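Local atomic coordinates of 2-polyprenyl-6-methoxyphenol hydroxylase-like FAD-dependent oxidoreductase (Streptomyces sp. NRRL 11266, PDB entry 6UI5), a protein that binds flavin-adenine dinucleotide and belongs to a family of FAD-dependent oxidoreductases that join a Rossmann-type FAD-binding domain to a thioredoxin-like C-terminal domain. Residues E83-P88 with L375-T380; R405-V410 with P460-T465; A76-A81 with E364-D369; L80-E83 with P88-P91; G49-L54 with G58-L63. All blocks are in the same frame, centred on the assembly; numbering follows the deposited sequence.

Interaction 1: residues E83-P88 with L375-T380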
# COMPACT_ATOMS: atom_id res chain seq x y z
N GLU A 83 6.69 -9.60 -15.38
CA GLU A 83 7.48 -10.81 -15.63
C GLU A 83 7.48 -11.78 -14.45
O GLU A 83 7.89 -12.94 -14.62
CB GLU A 83 8.92 -10.42 -15.98
CG GLU A 83 9.68 -9.69 -14.87
CD GLU A 83 9.53 -8.17 -14.93
OE1 GLU A 83 8.79 -7.66 -15.80
OE2 GLU A 83 10.16 -7.48 -14.09
N LYS A 84 7.04 -11.35 -13.27
CA LYS A 84 6.95 -12.21 -12.10
C LYS A 84 5.63 -12.97 -12.02
O LYS A 84 5.45 -13.81 -11.14
CB LYS A 84 7.16 -11.38 -10.82
CG LYS A 84 8.46 -10.55 -10.80
CD LYS A 84 9.51 -11.08 -9.83
CE LYS A 84 10.17 -12.38 -10.31
NZ LYS A 84 11.00 -13.04 -9.23
N VAL A 85 4.70 -12.70 -12.92
CA VAL A 85 3.42 -13.40 -12.93
C VAL A 85 3.62 -14.79 -13.52
O VAL A 85 4.40 -14.97 -14.46
CB VAL A 85 2.36 -12.58 -13.69
CG1 VAL A 85 1.03 -13.33 -13.82
CG2 VAL A 85 2.14 -11.24 -13.00
N GLN A 86 2.91 -15.77 -12.97
CA GLN A 86 3.13 -17.17 -13.34
C GLN A 86 2.89 -17.41 -14.83
O GLN A 86 1.99 -16.82 -15.44
CB GLN A 86 2.20 -18.05 -12.50
CG GLN A 86 1.95 -19.45 -13.04
CD GLN A 86 2.86 -20.49 -12.41
OE1 GLN A 86 3.89 -20.17 -11.81
NE2 GLN A 86 2.48 -21.75 -12.56
N GLY A 87 3.71 -18.28 -15.41
CA GLY A 87 3.46 -18.87 -16.71
C GLY A 87 3.68 -17.89 -17.84
O GLY A 87 4.01 -16.73 -17.60
N PRO A 88 3.55 -18.34 -19.08
CA PRO A 88 3.48 -17.39 -20.21
C PRO A 88 2.11 -16.72 -20.30
O PRO A 88 1.07 -17.37 -20.14
CB PRO A 88 3.75 -18.26 -21.44
CG PRO A 88 4.33 -19.53 -20.91
CD PRO A 88 3.75 -19.72 -19.54
N LEU A 375 -0.89 -7.23 -7.63
CA LEU A 375 -1.45 -6.09 -8.37
C LEU A 375 -1.46 -6.33 -9.88
O LEU A 375 -2.47 -6.09 -10.54
CB LEU A 375 -0.67 -4.82 -8.06
CG LEU A 375 -0.81 -4.29 -6.63
CD1 LEU A 375 0.08 -3.07 -6.44
CD2 LEU A 375 -2.27 -3.96 -6.30
N ALA A 376 -0.35 -6.84 -10.43
CA ALA A 376 -0.29 -7.13 -11.86
C ALA A 376 -1.35 -8.13 -12.28
O ALA A 376 -1.90 -8.05 -13.39
CB ALA A 376 1.09 -7.66 -12.25
N GLU A 377 -1.64 -9.11 -11.44
CA GLU A 377 -2.67 -10.08 -11.76
C GLU A 377 -4.03 -9.43 -11.84
O GLU A 377 -4.82 -9.73 -12.74
CB GLU A 377 -2.70 -11.19 -10.72
CG GLU A 377 -1.54 -12.14 -10.81
CD GLU A 377 -1.78 -13.37 -9.96
OE1 GLU A 377 -1.28 -14.44 -10.37
OE2 GLU A 377 -2.49 -13.27 -8.91
N ILE A 378 -4.32 -8.55 -10.88
CA ILE A 378 -5.65 -7.97 -10.78
C ILE A 378 -5.88 -6.94 -11.89
O ILE A 378 -6.85 -7.04 -12.65
CB ILE A 378 -5.82 -7.40 -9.37
CG1 ILE A 378 -6.20 -8.55 -8.47
CG2 ILE A 378 -6.87 -6.31 -9.30
CD1 ILE A 378 -6.15 -8.20 -7.08
N VAL A 379 -4.96 -5.99 -12.06
CA VAL A 379 -5.14 -4.98 -13.10
C VAL A 379 -5.10 -5.59 -14.49
O VAL A 379 -5.57 -4.95 -15.43
CB VAL A 379 -4.12 -3.81 -13.01
CG1 VAL A 379 -3.95 -3.37 -11.57
CG2 VAL A 379 -2.77 -4.17 -13.61
N THR A 380 -4.56 -6.80 -14.67
CA THR A 380 -4.68 -7.42 -16.00
C THR A 380 -5.87 -8.37 -16.09
O THR A 380 -6.06 -9.01 -17.13
CB THR A 380 -3.41 -8.16 -16.40
OG1 THR A 380 -3.13 -9.19 -15.44
CG2 THR A 380 -2.22 -7.20 -16.49
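Val85 holds CG1 anti to its own backbone N (chi1 175°), which leaves CG2 beside that nitrogen and turns both methyls onto the helix that ends at Val379. In Glu377, CG is set away from the carbonyl carbon (chi1 -73°) and the chain runs extended from there, so its CG passes beside Val85. The two methyls divide the work. CG2 of Val85 sits on CB of Ala376 at 3.8 Å, while CG1 of Val85 meets CG of Glu377 at 4.1 Å; the valine and glutamate side chains pass each other at a slant. Contact between the segments is apolar and small, about 113 Å² summed over both sides, but its touching residues are all buried. The carboxylate of Glu377 is carried past the valine to the arginines beyond, with OE2 in a salt bridge to Arg405 and OE1 in one to Arg401. Just past the helix end, the hydroxyl of Thr380 bonds back to the O of Ala376 over 2.6 Å, in the carbonyl plane; that oxygen also accepts from the N of Thr380, so two donors grip it. Leu382 adds a further apolar neighbour to Val85. The arrangement is loop-on-helix packing: the connection between strands 78-80 and 92-93 rests a single valine on the C-terminal turns of helix 369-379.

Interaction 2: residues R405-V410 with P460-T465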
# COMPACT_ATOMS: atom_id res chain seq x y z
N ARG A 405 -7.92 -20.36 -11.20
CA ARG A 405 -7.49 -19.43 -12.24
C ARG A 405 -7.46 -20.10 -13.60
O ARG A 405 -7.32 -21.31 -13.72
CB ARG A 405 -6.10 -18.86 -11.96
CG ARG A 405 -6.16 -18.16 -10.65
CD ARG A 405 -5.13 -17.16 -10.41
NE ARG A 405 -4.57 -17.44 -9.10
CZ ARG A 405 -3.78 -16.63 -8.43
NH1 ARG A 405 -3.31 -16.98 -7.22
NH2 ARG A 405 -3.47 -15.44 -8.95
N ARG A 406 -7.62 -19.27 -14.62
CA ARG A 406 -7.44 -19.76 -15.98
C ARG A 406 -5.95 -20.00 -16.21
O ARG A 406 -5.09 -19.25 -15.74
CB ARG A 406 -8.02 -18.75 -17.00
CG ARG A 406 -9.58 -18.67 -17.02
CD ARG A 406 -10.07 -17.50 -17.87
NE ARG A 406 -9.07 -16.46 -17.74
CZ ARG A 406 -9.20 -15.40 -16.96
NH1 ARG A 406 -10.34 -15.22 -16.30
NH2 ARG A 406 -8.21 -14.53 -16.87
N LEU A 407 -5.65 -21.05 -16.95
CA LEU A 407 -4.28 -21.49 -17.17
C LEU A 407 -3.46 -20.48 -18.00
O LEU A 407 -4.02 -19.63 -18.72
CB LEU A 407 -4.30 -22.83 -17.88
CG LEU A 407 -4.70 -23.98 -16.98
CD1 LEU A 407 -4.92 -25.19 -17.85
CD2 LEU A 407 -3.56 -24.23 -15.96
N PRO A 408 -2.13 -20.58 -17.93
CA PRO A 408 -1.27 -19.73 -18.77
C PRO A 408 -1.27 -20.13 -20.24
O PRO A 408 -1.67 -21.23 -20.63
CB PRO A 408 0.13 -19.93 -18.16
CG PRO A 408 -0.10 -20.55 -16.80
CD PRO A 408 -1.36 -21.34 -16.93
N LYS A 409 -0.80 -19.19 -21.07
CA LYS A 409 -0.88 -19.37 -22.51
C LYS A 409 0.16 -20.39 -22.95
O LYS A 409 1.31 -20.04 -23.24
CB LYS A 409 -0.69 -18.03 -23.24
CG LYS A 409 -0.60 -18.13 -24.76
CD LYS A 409 -0.82 -16.80 -25.46
CE LYS A 409 -2.29 -16.56 -25.75
NZ LYS A 409 -2.52 -16.05 -27.15
N VAL A 410 -0.21 -21.66 -22.96
CA VAL A 410 0.73 -22.71 -23.33
C VAL A 410 0.12 -23.49 -24.48
O VAL A 410 -1.10 -23.61 -24.60
CB VAL A 410 1.09 -23.67 -22.16
CG1 VAL A 410 1.97 -22.97 -21.13
CG2 VAL A 410 -0.16 -24.26 -21.49
N PRO A 460 5.58 -28.34 -19.58
CA PRO A 460 6.49 -27.93 -18.50
C PRO A 460 5.83 -26.94 -17.56
O PRO A 460 5.21 -25.96 -17.99
CB PRO A 460 7.67 -27.29 -19.24
CG PRO A 460 7.62 -27.91 -20.62
CD PRO A 460 6.15 -28.10 -20.91
N ASP A 461 5.94 -27.22 -16.26
CA ASP A 461 5.49 -26.40 -15.15
C ASP A 461 3.98 -26.43 -14.96
O ASP A 461 3.42 -25.54 -14.34
CB ASP A 461 5.97 -24.96 -15.29
CG ASP A 461 7.43 -24.82 -14.93
OD1 ASP A 461 7.81 -25.24 -13.81
OD2 ASP A 461 8.20 -24.31 -15.77
N LEU A 462 3.33 -27.46 -15.48
CA LEU A 462 1.94 -27.77 -15.22
C LEU A 462 1.83 -29.21 -14.73
O LEU A 462 2.60 -30.09 -15.17
CB LEU A 462 1.09 -27.60 -16.48
CG LEU A 462 0.74 -26.17 -16.91
CD1 LEU A 462 -0.29 -26.24 -18.02
CD2 LEU A 462 0.22 -25.33 -15.74
N PRO A 463 0.89 -29.50 -13.84
CA PRO A 463 0.72 -30.89 -13.38
C PRO A 463 0.31 -31.82 -14.50
O PRO A 463 0.15 -31.38 -15.65
CB PRO A 463 -0.41 -30.77 -12.34
CG PRO A 463 -1.20 -29.53 -12.84
CD PRO A 463 -0.09 -28.59 -13.24
N GLY A 464 0.11 -33.10 -14.17
CA GLY A 464 -0.21 -34.09 -15.19
C GLY A 464 -1.67 -34.11 -15.58
O GLY A 464 -1.99 -34.49 -16.72
N THR A 465 -2.57 -33.72 -14.67
CA THR A 465 -4.01 -33.72 -14.92
C THR A 465 -4.62 -32.43 -14.37
O THR A 465 -4.13 -31.88 -13.38
CB THR A 465 -4.67 -34.97 -14.29
OG1 THR A 465 -3.74 -36.08 -14.31
CG2 THR A 465 -5.97 -35.38 -15.03
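In the thioredoxin-like C-terminal domain, two irregular loops meet through a small apolar cluster centred on Leu462, which reaches from the loop before strand 465-468 into the side chains of Leu407, Pro408 and Val410, just ahead of strand 411-414. The backbones keep well apart, CA of Leu407 lying 9.1 Å from CA of Leu462, so the distance is bridged by side chains alone. A chi1 of -76° sets CG of Leu462 beside its backbone N, and its two methyls are shared among three neighbours. CD2 goes to Leu407, touching CD2 of that residue at 3.9 Å, the two leucines crossing obliquely. The same CD2 of Leu462 comes within 4.5 Å of CD of Pro408, a looser contact at the rim of the proline ring. The two segments bury about 146 Å² between them. Leu407 is covered further by Val474, Leu466 and Leu468, so it links the cluster to strands 465-468 and 474-477. Lys409, between the touching Pro408 and Val410, is the centre of an inverse gamma turn; its backbone is hydrogen-bonded to Pro88 of the FAD-binding part, and Pro408 packs on Arg89 there. Leu462 is only partly buried, and Pro460 and Asp461 before it are exposed, which places the outer side of the cluster near solvent. At that end Val410 and Leu462 meet tip to tip, CG2 of the valine, wedged between its own backbone N and carbonyl carbon, lying 4.0 Å from CD1 of the leucine.

Interaction 3: residues A76-A81 with E364-D369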
# COMPACT_ATOMS: atom_id res chain seq x y z
N ALA A 76 -1.08 3.31 -11.63
CA ALA A 76 -1.02 4.73 -11.94
C ALA A 76 0.02 4.89 -13.05
O ALA A 76 -0.16 4.37 -14.15
CB ALA A 76 -0.66 5.57 -10.70
N ASP A 77 1.15 5.53 -12.73
CA ASP A 77 2.22 5.75 -13.70
C ASP A 77 3.50 5.05 -13.30
O ASP A 77 4.56 5.35 -13.86
CB ASP A 77 2.47 7.25 -13.90
CG ASP A 77 2.96 7.93 -12.64
OD1 ASP A 77 2.12 8.20 -11.75
OD2 ASP A 77 4.18 8.18 -12.53
N LEU A 78 3.44 4.13 -12.34
CA LEU A 78 4.58 3.30 -11.97
C LEU A 78 4.57 2.00 -12.76
O LEU A 78 3.54 1.57 -13.29
CB LEU A 78 4.56 2.99 -10.48
CG LEU A 78 4.51 4.19 -9.55
CD1 LEU A 78 4.69 3.77 -8.09
CD2 LEU A 78 5.55 5.23 -9.97
N ARG A 79 5.73 1.35 -12.82
CA ARG A 79 5.89 0.08 -13.50
C ARG A 79 5.56 -1.07 -12.56
O ARG A 79 5.95 -1.04 -11.40
CB ARG A 79 7.32 -0.10 -13.99
CG ARG A 79 7.51 -1.40 -14.69
CD ARG A 79 8.95 -1.68 -15.04
NE ARG A 79 9.02 -3.00 -15.65
CZ ARG A 79 9.16 -4.14 -14.97
NH1 ARG A 79 9.28 -4.15 -13.65
NH2 ARG A 79 9.20 -5.27 -15.65
N LEU A 80 4.89 -2.09 -13.09
CA LEU A 80 4.67 -3.34 -12.36
C LEU A 80 5.47 -4.47 -13.00
O LEU A 80 5.38 -4.69 -14.21
CB LEU A 80 3.19 -3.72 -12.33
CG LEU A 80 2.26 -2.78 -11.58
CD1 LEU A 80 0.82 -3.21 -11.83
CD2 LEU A 80 2.58 -2.85 -10.12
N ALA A 81 6.25 -5.19 -12.17
CA ALA A 81 7.05 -6.33 -12.61
C ALA A 81 6.14 -7.47 -13.07
O ALA A 81 5.89 -8.45 -12.37
CB ALA A 81 7.99 -6.80 -11.49
N GLU A 364 7.97 1.82 -1.97
CA GLU A 364 8.53 0.78 -1.11
C GLU A 364 7.88 -0.58 -1.36
O GLU A 364 8.58 -1.60 -1.44
CB GLU A 364 8.38 1.17 0.37
CG GLU A 364 9.30 2.29 0.86
CD GLU A 364 10.74 2.14 0.40
OE1 GLU A 364 11.31 1.03 0.52
OE2 GLU A 364 11.31 3.15 -0.10
N PHE A 365 6.54 -0.62 -1.49
CA PHE A 365 5.84 -1.89 -1.61
C PHE A 365 6.18 -2.61 -2.91
O PHE A 365 6.31 -3.84 -2.93
CB PHE A 365 4.33 -1.68 -1.51
CG PHE A 365 3.84 -1.31 -0.13
CD1 PHE A 365 4.70 -1.27 0.95
CD2 PHE A 365 2.49 -1.05 0.09
CE1 PHE A 365 4.24 -0.95 2.21
CE2 PHE A 365 2.02 -0.72 1.35
CZ PHE A 365 2.89 -0.66 2.41
N LEU A 366 6.33 -1.86 -4.00
CA LEU A 366 6.69 -2.48 -5.27
C LEU A 366 8.13 -2.97 -5.31
O LEU A 366 8.58 -3.46 -6.35
CB LEU A 366 6.43 -1.51 -6.44
CG LEU A 366 4.94 -1.23 -6.69
CD1 LEU A 366 4.69 -0.26 -7.84
CD2 LEU A 366 4.22 -2.53 -6.95
N LYS A 367 8.88 -2.85 -4.22
CA LYS A 367 10.12 -3.61 -4.16
C LYS A 367 9.88 -5.07 -3.83
O LYS A 367 10.81 -5.87 -3.95
CB LYS A 367 11.08 -3.00 -3.13
CG LYS A 367 11.71 -1.69 -3.60
CD LYS A 367 12.27 -0.87 -2.44
CE LYS A 367 12.85 0.45 -2.94
NZ LYS A 367 13.66 1.16 -1.91
N PHE A 368 8.66 -5.44 -3.45
CA PHE A 368 8.31 -6.79 -3.03
C PHE A 368 7.65 -7.58 -4.16
O PHE A 368 6.81 -7.06 -4.89
CB PHE A 368 7.35 -6.77 -1.84
CG PHE A 368 7.82 -5.93 -0.69
CD1 PHE A 368 9.16 -5.94 -0.30
CD2 PHE A 368 6.92 -5.13 0.00
CE1 PHE A 368 9.60 -5.16 0.77
CE2 PHE A 368 7.34 -4.34 1.08
CZ PHE A 368 8.68 -4.35 1.46
N ASP A 369 8.01 -8.86 -4.26
CA ASP A 369 7.49 -9.70 -5.34
C ASP A 369 6.00 -9.97 -5.17
O ASP A 369 5.24 -9.92 -6.14
CB ASP A 369 8.28 -11.01 -5.40
CG ASP A 369 9.75 -10.79 -5.75
OD1 ASP A 369 10.20 -9.62 -5.81
OD2 ASP A 369 10.45 -11.81 -5.96
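Leu366 plugs its two methyls against the edge strand 78-80, and the packing is tightest where its CD2 meets CD2 of Leu80 at 3.6 Å. The other methyl of Leu366, CD1, settles over the strand backbone, 3.9 Å from the O of Arg79, and lies 4.0 Å from CD1 of Leu78. One leucine thus bridges Leu78, which points at it, and Leu80, whose CD2 bends round to it; its side chain runs askew to both. Swung away from the carbonyl carbon (chi1 -68°), CG of Leu366 and the extended chain beyond it carry the fork toward the strand. Leu80 is buried, backed by Val73, Phe75, Val379 and Asn372, whereas Leu78 is partly exposed.

The outer side is looser and polar. Arg79 is exposed and its side chain makes no close contact with residues 364-369; its guanidinium is held instead by salt bridges to Glu83 and Glu72. Lys367, also exposed, makes a weak salt bridge from NZ to OE1 of Glu364 at 3.4 Å within its own segment. Phe365 instead faces the second subunit, where its ring meets that of Phe365 of the other chain. Asn372 brackets the segments: its OD1 takes the N of Ala81, while its ND2 bonds to the O of Leu366 and of Phe368. A type I beta turn from Phe365 to Phe368, with Phe368 at the N-cap position of the next helix, shapes this corner. It is a short turn between consecutive helices 352-365 and 369-379, docked by one leucine on the edge strand of a three-stranded antiparallel sheet.

Interaction 4: residues L80-E83 with P88-P91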
# COMPACT_ATOMS: atom_id res chain seq x y z
N LEU A 80 4.89 -2.09 -13.09
CA LEU A 80 4.67 -3.34 -12.36
C LEU A 80 5.47 -4.47 -13.00
O LEU A 80 5.38 -4.69 -14.21
CB LEU A 80 3.19 -3.72 -12.33
CG LEU A 80 2.26 -2.78 -11.58
CD1 LEU A 80 0.82 -3.21 -11.83
CD2 LEU A 80 2.58 -2.85 -10.12
N ALA A 81 6.25 -5.19 -12.17
CA ALA A 81 7.05 -6.33 -12.61
C ALA A 81 6.14 -7.47 -13.07
O ALA A 81 5.89 -8.45 -12.37
CB ALA A 81 7.99 -6.80 -11.49
N PHE A 82 5.61 -7.32 -14.29
CA PHE A 82 4.68 -8.32 -14.79
C PHE A 82 5.38 -9.64 -15.12
O PHE A 82 4.73 -10.68 -15.14
CB PHE A 82 3.94 -7.77 -16.02
CG PHE A 82 2.89 -8.71 -16.58
CD1 PHE A 82 1.67 -8.89 -15.93
CD2 PHE A 82 3.11 -9.39 -17.77
CE1 PHE A 82 0.70 -9.76 -16.46
CE2 PHE A 82 2.13 -10.24 -18.31
CZ PHE A 82 0.94 -10.43 -17.65
N GLU A 83 6.69 -9.60 -15.38
CA GLU A 83 7.48 -10.81 -15.63
C GLU A 83 7.48 -11.78 -14.45
O GLU A 83 7.89 -12.94 -14.62
CB GLU A 83 8.92 -10.42 -15.98
CG GLU A 83 9.68 -9.69 -14.87
CD GLU A 83 9.53 -8.17 -14.93
OE1 GLU A 83 8.79 -7.66 -15.80
OE2 GLU A 83 10.16 -7.48 -14.09
N PRO A 88 3.55 -18.34 -19.08
CA PRO A 88 3.48 -17.39 -20.21
C PRO A 88 2.11 -16.72 -20.30
O PRO A 88 1.07 -17.37 -20.14
CB PRO A 88 3.75 -18.26 -21.44
CG PRO A 88 4.33 -19.53 -20.91
CD PRO A 88 3.75 -19.72 -19.54
N ARG A 89 2.12 -15.40 -20.56
CA ARG A 89 0.91 -14.66 -20.90
C ARG A 89 1.16 -13.61 -21.97
O ARG A 89 2.19 -13.62 -22.64
CB ARG A 89 0.29 -14.00 -19.67
CG ARG A 89 0.50 -14.77 -18.35
CD ARG A 89 -0.82 -15.13 -17.73
NE ARG A 89 -0.65 -16.01 -16.57
CZ ARG A 89 -1.47 -17.01 -16.25
NH1 ARG A 89 -2.56 -17.29 -16.99
NH2 ARG A 89 -1.19 -17.77 -15.17
N GLU A 90 0.21 -12.69 -22.11
CA GLU A 90 0.17 -11.81 -23.27
C GLU A 90 0.41 -10.36 -22.87
O GLU A 90 0.01 -9.93 -21.79
CB GLU A 90 -1.19 -11.89 -23.97
CG GLU A 90 -1.42 -13.12 -24.77
CD GLU A 90 -2.84 -13.15 -25.31
OE1 GLU A 90 -3.75 -13.50 -24.53
OE2 GLU A 90 -3.03 -12.83 -26.51
N PRO A 91 1.03 -9.58 -23.75
CA PRO A 91 0.94 -8.13 -23.63
C PRO A 91 -0.49 -7.66 -23.87
O PRO A 91 -1.27 -8.31 -24.56
CB PRO A 91 1.86 -7.63 -24.74
CG PRO A 91 1.80 -8.74 -25.80
CD PRO A 91 1.73 -10.01 -24.98
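The ring of Phe82 and the guanidinium of Arg89 are the flat groups here, their planes 67° apart, but they do not stack: CZ of the ring is 7.1 Å from CZ of the arginine. What comes near the ring is the foot of the arginine and the chain beyond it. CZ of Phe82 lies 4.2 Å from CB of Arg89, and CE2 of Phe82 lies 4.1 Å from the O of Glu90, both partners approaching the ring obliquely. Ala376 of helix 369-379, Val73 of strand 69-75 and Leu382 also pack against it. With chi1 at -177°, CG of Phe82 is trans to the backbone N and the ring extends across the gap to residues 88-91; the arginine side chain runs at about a right angle to it.

Beyond CB, Arg89 bends sharply at chi2 (-121°) and leads away, so its charge serves other partners: NE bonds to the O of Gln86, and NH1 makes a salt bridge to Glu52. Glu90 likewise turns its side chain from the ring, OE2 pairing with Arg64, and gives this contact only its backbone oxygen. Just before the phenylalanine, Ala81 is the centre of an inverse gamma turn, closed by a weak bond of 2.6 Å from the N of Phe82 to the O of Leu80; it turns the chain out of the strand. The contact is packing within one loop, the connection that joins the two outer strands, 78-80 and 92-93, of an antiparallel sheet past its central strand 69-75.

Interaction 5: residues G49-L54 with G58-L63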
# COMPACT_ATOMS: atom_id res chain seq x y z
N GLY A 49 -6.00 -10.75 -19.36
CA GLY A 49 -7.08 -11.57 -18.85
C GLY A 49 -8.30 -11.57 -19.76
O GLY A 49 -8.98 -12.60 -19.91
N THR A 50 -8.59 -10.41 -20.38
CA THR A 50 -9.70 -10.32 -21.32
C THR A 50 -9.38 -11.09 -22.58
O THR A 50 -10.26 -11.76 -23.15
CB THR A 50 -9.97 -8.85 -21.66
OG1 THR A 50 -10.33 -8.16 -20.46
CG2 THR A 50 -11.09 -8.75 -22.68
N LEU A 51 -8.13 -11.03 -23.04
CA LEU A 51 -7.73 -11.84 -24.18
C LEU A 51 -7.95 -13.34 -23.93
O LEU A 51 -8.54 -14.02 -24.77
CB LEU A 51 -6.28 -11.54 -24.56
CG LEU A 51 -6.19 -10.25 -25.38
CD1 LEU A 51 -4.75 -9.67 -25.41
CD2 LEU A 51 -6.72 -10.51 -26.77
N GLU A 52 -7.52 -13.88 -22.76
CA GLU A 52 -7.70 -15.32 -22.51
C GLU A 52 -9.18 -15.71 -22.54
O GLU A 52 -9.55 -16.71 -23.15
CB GLU A 52 -7.07 -15.79 -21.17
CG GLU A 52 -5.75 -15.13 -20.71
CD GLU A 52 -5.23 -15.64 -19.31
OE1 GLU A 52 -4.00 -15.88 -19.22
OE2 GLU A 52 -6.02 -15.80 -18.33
N MET A 53 -10.04 -14.91 -21.90
CA MET A 53 -11.47 -15.22 -21.90
C MET A 53 -12.07 -15.17 -23.30
O MET A 53 -13.02 -15.91 -23.58
CB MET A 53 -12.23 -14.25 -21.01
CG MET A 53 -11.97 -14.47 -19.56
SD MET A 53 -13.04 -13.43 -18.59
CE MET A 53 -11.97 -11.99 -18.36
N LEU A 54 -11.57 -14.28 -24.17
CA LEU A 54 -12.06 -14.27 -25.54
C LEU A 54 -11.44 -15.40 -26.35
O LEU A 54 -12.08 -15.91 -27.28
CB LEU A 54 -11.77 -12.93 -26.22
CG LEU A 54 -12.38 -11.62 -25.72
CD1 LEU A 54 -11.72 -10.40 -26.39
CD2 LEU A 54 -13.84 -11.58 -26.04
N GLY A 58 -12.72 -18.49 -29.37
CA GLY A 58 -12.27 -18.21 -30.72
C GLY A 58 -12.42 -16.77 -31.16
O GLY A 58 -12.28 -16.49 -32.36
N LEU A 59 -12.69 -15.85 -30.25
CA LEU A 59 -12.93 -14.45 -30.59
C LEU A 59 -11.68 -13.58 -30.53
O LEU A 59 -11.76 -12.41 -30.89
CB LEU A 59 -14.00 -13.87 -29.67
CG LEU A 59 -15.30 -14.67 -29.64
CD1 LEU A 59 -16.09 -14.36 -28.39
CD2 LEU A 59 -16.12 -14.36 -30.88
N ALA A 60 -10.54 -14.10 -30.09
CA ALA A 60 -9.37 -13.25 -29.89
C ALA A 60 -8.53 -13.14 -31.16
O ALA A 60 -8.27 -12.03 -31.64
CB ALA A 60 -8.52 -13.76 -28.71
N ALA A 61 -8.06 -14.27 -31.68
CA ALA A 61 -7.37 -14.25 -32.96
C ALA A 61 -8.24 -13.51 -33.96
O ALA A 61 -9.46 -13.74 -34.05
CB ALA A 61 -7.05 -15.66 -33.45
N GLY A 62 -7.61 -12.60 -34.68
CA GLY A 62 -8.34 -11.83 -35.67
C GLY A 62 -8.45 -10.41 -35.18
O GLY A 62 -8.11 -9.46 -35.88
N LEU A 63 -8.89 -10.28 -33.93
CA LEU A 63 -8.71 -9.02 -33.22
C LEU A 63 -7.24 -8.73 -32.97
O LEU A 63 -6.86 -7.56 -32.84
CB LEU A 63 -9.47 -9.06 -31.91
CG LEU A 63 -11.00 -9.01 -31.88
CD1 LEU A 63 -11.41 -9.15 -30.43
CD2 LEU A 63 -11.54 -7.70 -32.44
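Leu54 and Ala60 form the apolar centre, their CB atoms 4.2 Å apart where the chain folds back on the last turn of helix 48-55. CB of Ala60 lies against the helix backbone, 3.9 Å from the O of Leu51, and CD2 of Leu51 comes alongside the same methyl at 4.2 Å. In Leu54, CG stands on the side of the backbone N (chi1 -63°), which takes its CD1 out to CD1 of Leu63, also at 4.2 Å, while its CB stays close to CB of Leu59. Outward from this core lies the polar edge, a Schellman motif that ends the helix. The N of Leu59 donates to the O of Leu54 over 3.0 Å with an N-H...O angle of 151°, the donor standing 34° from the carbonyl plane, and the N of Gly58 bonds to the O of Asp55. Gly58, at positive phi, is the C-prime residue that lets the chain reverse. The N of Gly58 also lies near the O of Leu54, but at a poor angle for bonding. Leu59 brings its CB to 3.7 Å from that same O of Leu54. The capped end is clasped by two helices: Leu54 and Leu59 rest on Met16 of helix 12-22, Leu54 and Leu63 on Leu100 and Leu59 on Leu104 of helix 97-110, with the side chain of Leu54 about 11 Å from the bound FAD, ahead of strand 69-75.

From the N terminus, interaction 5 comes first, closing a short loop as the chain reverses after helix 48-55. Interactions 3, 4 and 1 then open one after another in residues 76-91. Interaction 4 closes at once, within the connection leading to strand 92-93; interactions 3 and 1 close almost 300 residues later and cross, since 76-81 precedes 83-88 while 364-369 precedes 375-380. They tie the small antiparallel sheet to two successive helices. Interaction 2 follows in series, inside the thioredoxin-like domain. Glu52, in a segment of interaction 5, joins Arg89 of interaction 4 and Arg406 of interaction 2, linking the FAD-binding and C-terminal parts.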